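Local structure of putative MAR1 (1X9G) at residues A[24-29]-A[93-98]; A[86-91]-A[98-103]. The protein is of unknown biochemical function but belongs to the isochorismatase superfamily, and has been put forward as a putative MAR1 ribonuclease. All coordinates share one frame; numbering follows the deposited sequence.

Contact 1 (A[24-29]-A[93-98]); sequences LCVDLQ and FSCVVP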
loop_
_atom_site.group_PDB
_atom_site.type_symbol
_atom_site.label_atom_id
_atom_site.label_comp_id
_atom_site.label_asym_id
_atom_site.label_seq_id
_atom_site.Cartn_x
_atom_site.Cartn_y
_atom_site.Cartn_z
ATOM N N LEU A 24 8.561 10.471 22.075
ATOM C CA LEU A 24 7.287 10.403 22.764
ATOM C C LEU A 24 6.975 8.963 23.064
ATOM O O LEU A 24 6.714 8.183 22.145
ATOM C CB LEU A 24 6.216 11.021 21.890
ATOM C CG LEU A 24 4.848 11.223 22.480
ATOM C CD1 LEU A 24 4.971 11.608 23.969
ATOM C CD2 LEU A 24 4.046 12.270 21.634
ATOM N N CYS A 25 7.008 8.615 24.351
ATOM C CA CYS A 25 6.900 7.237 24.778
ATOM C C CYS A 25 5.485 6.985 25.283
ATOM O O CYS A 25 5.114 7.416 26.392
ATOM C CB CYS A 25 7.937 6.933 25.851
ATOM S SG CYS A 25 7.725 5.281 26.553
ATOM N N VAL A 26 4.676 6.309 24.463
ATOM C CA VAL A 26 3.236 6.371 24.710
ATOM C C VAL A 26 2.595 5.151 25.380
ATOM O O VAL A 26 2.626 4.079 24.830
ATOM C CB VAL A 26 2.390 7.063 23.555
ATOM C CG1 VAL A 26 3.140 7.197 22.294
ATOM C CG2 VAL A 26 0.998 6.455 23.373
ATOM N N ASP A 27 2.091 5.359 26.611
ATOM C CA ASP A 27 1.269 4.387 27.376
ATOM C C ASP A 27 1.826 2.966 27.623
ATOM O O ASP A 27 1.076 2.006 27.780
ATOM C CB ASP A 27 -0.155 4.333 26.819
ATOM C CG ASP A 27 -0.824 5.698 26.779
ATOM O OD1 ASP A 27 -1.951 5.767 26.206
ATOM O OD2 ASP A 27 -0.261 6.691 27.320
ATOM N N LEU A 28 3.141 2.835 27.720
ATOM C CA LEU A 28 3.737 1.535 28.026
ATOM C C LEU A 28 3.573 1.112 29.531
ATOM O O LEU A 28 4.512 1.089 30.325
ATOM C CB LEU A 28 5.190 1.507 27.515
ATOM C CG LEU A 28 5.373 1.551 25.982
ATOM C CD1 LEU A 28 6.828 1.719 25.576
ATOM C CD2 LEU A 28 4.732 0.346 25.225
ATOM N N GLN A 29 2.355 0.751 29.909
ATOM C CA GLN A 29 1.993 0.555 31.316
ATOM C C GLN A 29 1.650 -0.905 31.627
ATOM O O GLN A 29 1.541 -1.747 30.719
ATOM C CB GLN A 29 0.825 1.483 31.678
ATOM C CG GLN A 29 0.910 2.782 30.917
ATOM C CD GLN A 29 -0.233 3.701 31.138
ATOM O OE1 GLN A 29 -0.487 4.587 30.322
ATOM N NE2 GLN A 29 -0.932 3.532 32.261
ATOM N N PHE A 93 -7.329 10.104 24.791
ATOM C CA PHE A 93 -6.719 8.948 24.094
ATOM C C PHE A 93 -5.455 9.402 23.388
ATOM O O PHE A 93 -4.416 8.749 23.483
ATOM C CB PHE A 93 -7.680 8.200 23.166
ATOM C CG PHE A 93 -8.837 7.589 23.874
ATOM C CD1 PHE A 93 -10.135 7.747 23.386
ATOM C CD2 PHE A 93 -8.643 6.884 25.075
ATOM C CE1 PHE A 93 -11.239 7.182 24.075
ATOM C CE2 PHE A 93 -9.737 6.332 25.788
ATOM C CZ PHE A 93 -11.044 6.478 25.267
ATOM N N SER A 94 -5.530 10.559 22.748
ATOM C CA SER A 94 -4.347 11.221 22.233
ATOM C C SER A 94 -3.440 11.877 23.269
ATOM O O SER A 94 -3.926 12.605 24.154
ATOM C CB SER A 94 -4.770 12.318 21.303
ATOM O OG SER A 94 -3.624 13.050 20.979
ATOM N N CYS A 95 -2.129 11.650 23.112
ATOM C CA CYS A 95 -1.052 12.348 23.818
ATOM C C CYS A 95 -1.044 13.863 23.727
ATOM O O CYS A 95 -0.450 14.511 24.578
ATOM C CB CYS A 95 0.322 11.878 23.347
ATOM S SG CYS A 95 0.717 10.172 23.776
ATOM N N VAL A 96 -1.696 14.453 22.737
ATOM C CA VAL A 96 -1.709 15.919 22.652
ATOM C C VAL A 96 -2.673 16.537 23.684
ATOM O O VAL A 96 -3.849 16.821 23.406
ATOM C CB VAL A 96 -1.945 16.421 21.210
ATOM C CG1 VAL A 96 -1.723 17.929 21.115
ATOM C CG2 VAL A 96 -1.012 15.659 20.228
ATOM N N VAL A 97 -2.150 16.686 24.906
ATOM C CA VAL A 97 -2.821 17.393 26.011
ATOM C C VAL A 97 -2.044 18.677 26.268
ATOM O O VAL A 97 -0.889 18.785 25.807
ATOM C CB VAL A 97 -2.920 16.526 27.289
ATOM C CG1 VAL A 97 -3.938 15.392 27.082
ATOM C CG2 VAL A 97 -1.560 15.998 27.732
ATOM N N PRO A 98 -2.682 19.677 26.939
ATOM C CA PRO A 98 -2.088 20.984 27.269
ATOM C C PRO A 98 -0.624 20.929 27.657
ATOM O O PRO A 98 0.176 21.705 27.113
ATOM C CB PRO A 98 -2.928 21.445 28.435
ATOM C CG PRO A 98 -4.301 20.931 28.078
ATOM C CD PRO A 98 -4.094 19.621 27.373
#
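V26, at the end of strand 21-26, lies opposite C95 with their CA atoms 7.4 Å apart, so the loop 93-98 passes the strand at side-chain distance and does not pair with it. The contact rests largely on C95. Its SG stands anti to the carbonyl carbon (chi1 -67°), beside the backbone N, and this sends the sulfur across to the strand, where C95 SG meets V26 CB at 3.5 Å. The thiol comes in beside the branch of the valine: C95 SG is 3.7 Å from V26 CG2 and 4.1 Å from V26 CG1, so the branch carbon and both methyls are in touch with one sulfur. L24, two residues back on the same face of the sheet, brings one methyl up to the root of the cysteine, with L24 CD2 4.1 Å from C95 CB. The strand is an inner one of the parallel sheet of this alpha/beta fold, between 60-67 and 109-115, and the loop lies on one face of that sheet with helix 117-130 close by. Just past V26, D27 bridges to K90 and touches C120, a set consistent with the Asp-Lys-Cys triad of isochorismatase-like hydrolases. The loop is shaped from within by an ST turn: V96 N donates to S94 OG at 3.0 Å in a fairly straight bond (162° at the hydrogen). Helix 117-130 holds the same turn from outside, D127 by a hydrogen bond to S94 OG and T124 by one to the backbone N of C95.

Contact 2 (A[86-91]-A[98-103]); sequences HLIEKT and PQVEEL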
loop_
_atom_site.group_PDB
_atom_site.type_symbol
_atom_site.label_atom_id
_atom_site.label_comp_id
_atom_site.label_asym_id
_atom_site.label_seq_id
_atom_site.Cartn_x
_atom_site.Cartn_y
_atom_site.Cartn_z
ATOM N N HIS A 86 10.000 14.146 30.592
ATOM C CA HIS A 86 8.807 14.887 31.008
ATOM C C HIS A 86 7.651 13.950 31.102
ATOM O O HIS A 86 6.924 13.696 30.127
ATOM C CB HIS A 86 8.484 16.040 30.091
ATOM C CG HIS A 86 9.649 16.933 29.847
ATOM N ND1 HIS A 86 9.805 18.139 30.491
ATOM C CD2 HIS A 86 10.737 16.781 29.053
ATOM C CE1 HIS A 86 10.942 18.693 30.102
ATOM N NE2 HIS A 86 11.524 17.892 29.225
ATOM N N LEU A 87 7.484 13.421 32.296
ATOM C CA LEU A 87 6.500 12.412 32.525
ATOM C C LEU A 87 5.138 13.043 32.829
ATOM O O LEU A 87 5.041 13.913 33.662
ATOM C CB LEU A 87 7.044 11.470 33.582
ATOM C CG LEU A 87 6.251 10.601 34.518
ATOM C CD1 LEU A 87 4.937 10.107 33.932
ATOM C CD2 LEU A 87 7.229 9.467 34.701
ATOM N N ILE A 88 4.107 12.638 32.075
ATOM C CA ILE A 88 2.790 13.267 32.160
ATOM C C ILE A 88 1.666 12.217 32.099
ATOM O O ILE A 88 1.888 11.078 31.708
ATOM C CB ILE A 88 2.599 14.546 31.176
ATOM C CG1 ILE A 88 1.454 14.386 30.194
ATOM C CG2 ILE A 88 3.888 15.009 30.472
ATOM C CD1 ILE A 88 1.891 13.786 28.910
ATOM N N GLU A 89 0.473 12.600 32.532
ATOM C CA GLU A 89 -0.626 11.648 32.778
ATOM C C GLU A 89 -1.889 12.196 32.142
ATOM O O GLU A 89 -2.095 13.411 32.083
ATOM C CB GLU A 89 -0.855 11.445 34.293
ATOM C CG GLU A 89 0.306 10.748 35.068
ATOM C CD GLU A 89 0.106 10.726 36.630
ATOM O OE1 GLU A 89 -1.018 10.429 37.108
ATOM O OE2 GLU A 89 1.082 11.011 37.378
ATOM N N LYS A 90 -2.762 11.322 31.672
ATOM C CA LYS A 90 -3.984 11.831 31.063
ATOM C C LYS A 90 -5.080 10.825 30.910
ATOM O O LYS A 90 -4.918 9.644 31.210
ATOM C CB LYS A 90 -3.698 12.440 29.693
ATOM C CG LYS A 90 -2.617 11.722 28.871
ATOM C CD LYS A 90 -3.010 10.354 28.353
ATOM C CE LYS A 90 -2.247 10.094 27.019
ATOM N NZ LYS A 90 -2.537 8.740 26.451
ATOM N N THR A 91 -6.209 11.313 30.430
ATOM C CA THR A 91 -7.323 10.435 30.102
ATOM C C THR A 91 -7.698 10.555 28.586
ATOM O O THR A 91 -8.258 9.629 27.991
ATOM C CB THR A 91 -8.485 10.706 31.061
ATOM O OG1 THR A 91 -8.792 12.112 31.045
ATOM C CG2 THR A 91 -8.069 10.322 32.509
ATOM N N PRO A 98 -2.682 19.677 26.939
ATOM C CA PRO A 98 -2.088 20.984 27.269
ATOM C C PRO A 98 -0.624 20.929 27.657
ATOM O O PRO A 98 0.176 21.705 27.113
ATOM C CB PRO A 98 -2.928 21.445 28.435
ATOM C CG PRO A 98 -4.301 20.931 28.078
ATOM C CD PRO A 98 -4.094 19.621 27.373
ATOM N N GLN A 99 -0.263 20.021 28.566
ATOM C CA GLN A 99 1.145 19.906 28.987
ATOM C C GLN A 99 2.104 19.654 27.830
ATOM O O GLN A 99 3.109 20.343 27.695
ATOM C CB GLN A 99 1.338 18.863 30.087
ATOM C CG GLN A 99 1.345 19.474 31.475
ATOM C CD GLN A 99 1.142 18.457 32.586
ATOM O OE1 GLN A 99 0.255 17.590 32.514
ATOM N NE2 GLN A 99 1.954 18.571 33.646
ATOM N N VAL A 100 1.775 18.689 26.975
ATOM C CA VAL A 100 2.682 18.295 25.889
ATOM C C VAL A 100 2.710 19.325 24.764
ATOM O O VAL A 100 3.725 19.486 24.113
ATOM C CB VAL A 100 2.344 16.885 25.335
ATOM C CG1 VAL A 100 3.099 15.806 26.100
ATOM C CG2 VAL A 100 0.898 16.642 25.447
ATOM N N GLU A 101 1.601 20.023 24.549
ATOM C CA GLU A 101 1.540 21.058 23.527
ATOM C C GLU A 101 2.622 22.133 23.703
ATOM O O GLU A 101 3.380 22.417 22.778
ATOM C CB GLU A 101 0.162 21.706 23.506
ATOM C CG GLU A 101 -0.995 20.741 23.534
ATOM C CD GLU A 101 -2.291 21.393 23.079
ATOM O OE1 GLU A 101 -2.233 22.149 22.075
ATOM O OE2 GLU A 101 -3.358 21.153 23.712
ATOM N N GLU A 102 2.684 22.731 24.887
ATOM C CA GLU A 102 3.679 23.758 25.157
ATOM C C GLU A 102 5.100 23.169 25.125
ATOM O O GLU A 102 6.067 23.837 24.730
ATOM C CB GLU A 102 3.387 24.511 26.474
ATOM C CG GLU A 102 2.871 23.671 27.671
ATOM C CD GLU A 102 2.541 24.533 28.930
ATOM O OE1 GLU A 102 2.879 25.758 28.935
ATOM O OE2 GLU A 102 1.952 23.979 29.914
ATOM N N LEU A 103 5.198 21.899 25.509
ATOM C CA LEU A 103 6.461 21.168 25.498
ATOM C C LEU A 103 6.896 20.798 24.059
ATOM O O LEU A 103 7.954 20.191 23.849
ATOM C CB LEU A 103 6.308 19.948 26.402
ATOM C CG LEU A 103 7.410 19.168 27.119
ATOM C CD1 LEU A 103 8.333 20.034 28.036
ATOM C CD2 LEU A 103 6.720 18.098 27.917
#
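H86 and L103 meet with the leucine set over the flat of the imidazole. L103 CD1 stands 3.6 Å from the centroid of the H86 ring and 20° off its normal, a CH-pi contact displaced toward the ND1 side, where L103 CD1 is 3.4 Å from H86 ND1. The second methyl, L103 CD2, drops to the stem of the ring, 3.5 Å from H86 CB, so one branch of the leucine lies over the ring and the other at the CB-CG bond. The chi1 of L103 (-156°) swings CG away from the backbone N, to the side of the carbonyl carbon, and from there both methyls reach the histidine. Further along the strand I88 takes two neighbours from the helix. It meets V100 at about a right angle, end methyl to methyl, I88 CD1 lying 3.7 Å from V100 CG1. Q99 instead runs past it in the opposite direction, and its amide oxygen rests more loosely against the aliphatic part, Q99 OE1 being 4.1 Å from I88 CB. I88 also touches T65 and V100 touches I63, both on strand 60-67; K61 of that strand donates to the carbonyl O of L103. Short helix 98-102 thus packs on the outermost strand of this chain's parallel sheet as part of the beta-alpha-beta crossover that carries the chain from strand 86-90 to strand 109-115.

How the contacts relate
Contact 1 is buried beside an inner strand of the sheet, whereas contact 2 lies farther out, on strand 86-90, outermost in this chain's sheet, and is only partly buried. Their chemistry follows: a thiol among aliphatic groups inside, an imidazole and a glutamine amide joining the methyls outside. Both pack on the same sheet; along the chain the two contacts interleave, and loop 93-98 of contact 1 runs straight into the helix of contact 2 through the shared P98. Side chains tie them as well. The D27 OD1 to K90 NZ salt bridge (3.0 Å) joins the end of strand 21-26 to strand 86-90, past strand 60-67 between them, and V97 CG1 packs 3.9 Å from K90 CB.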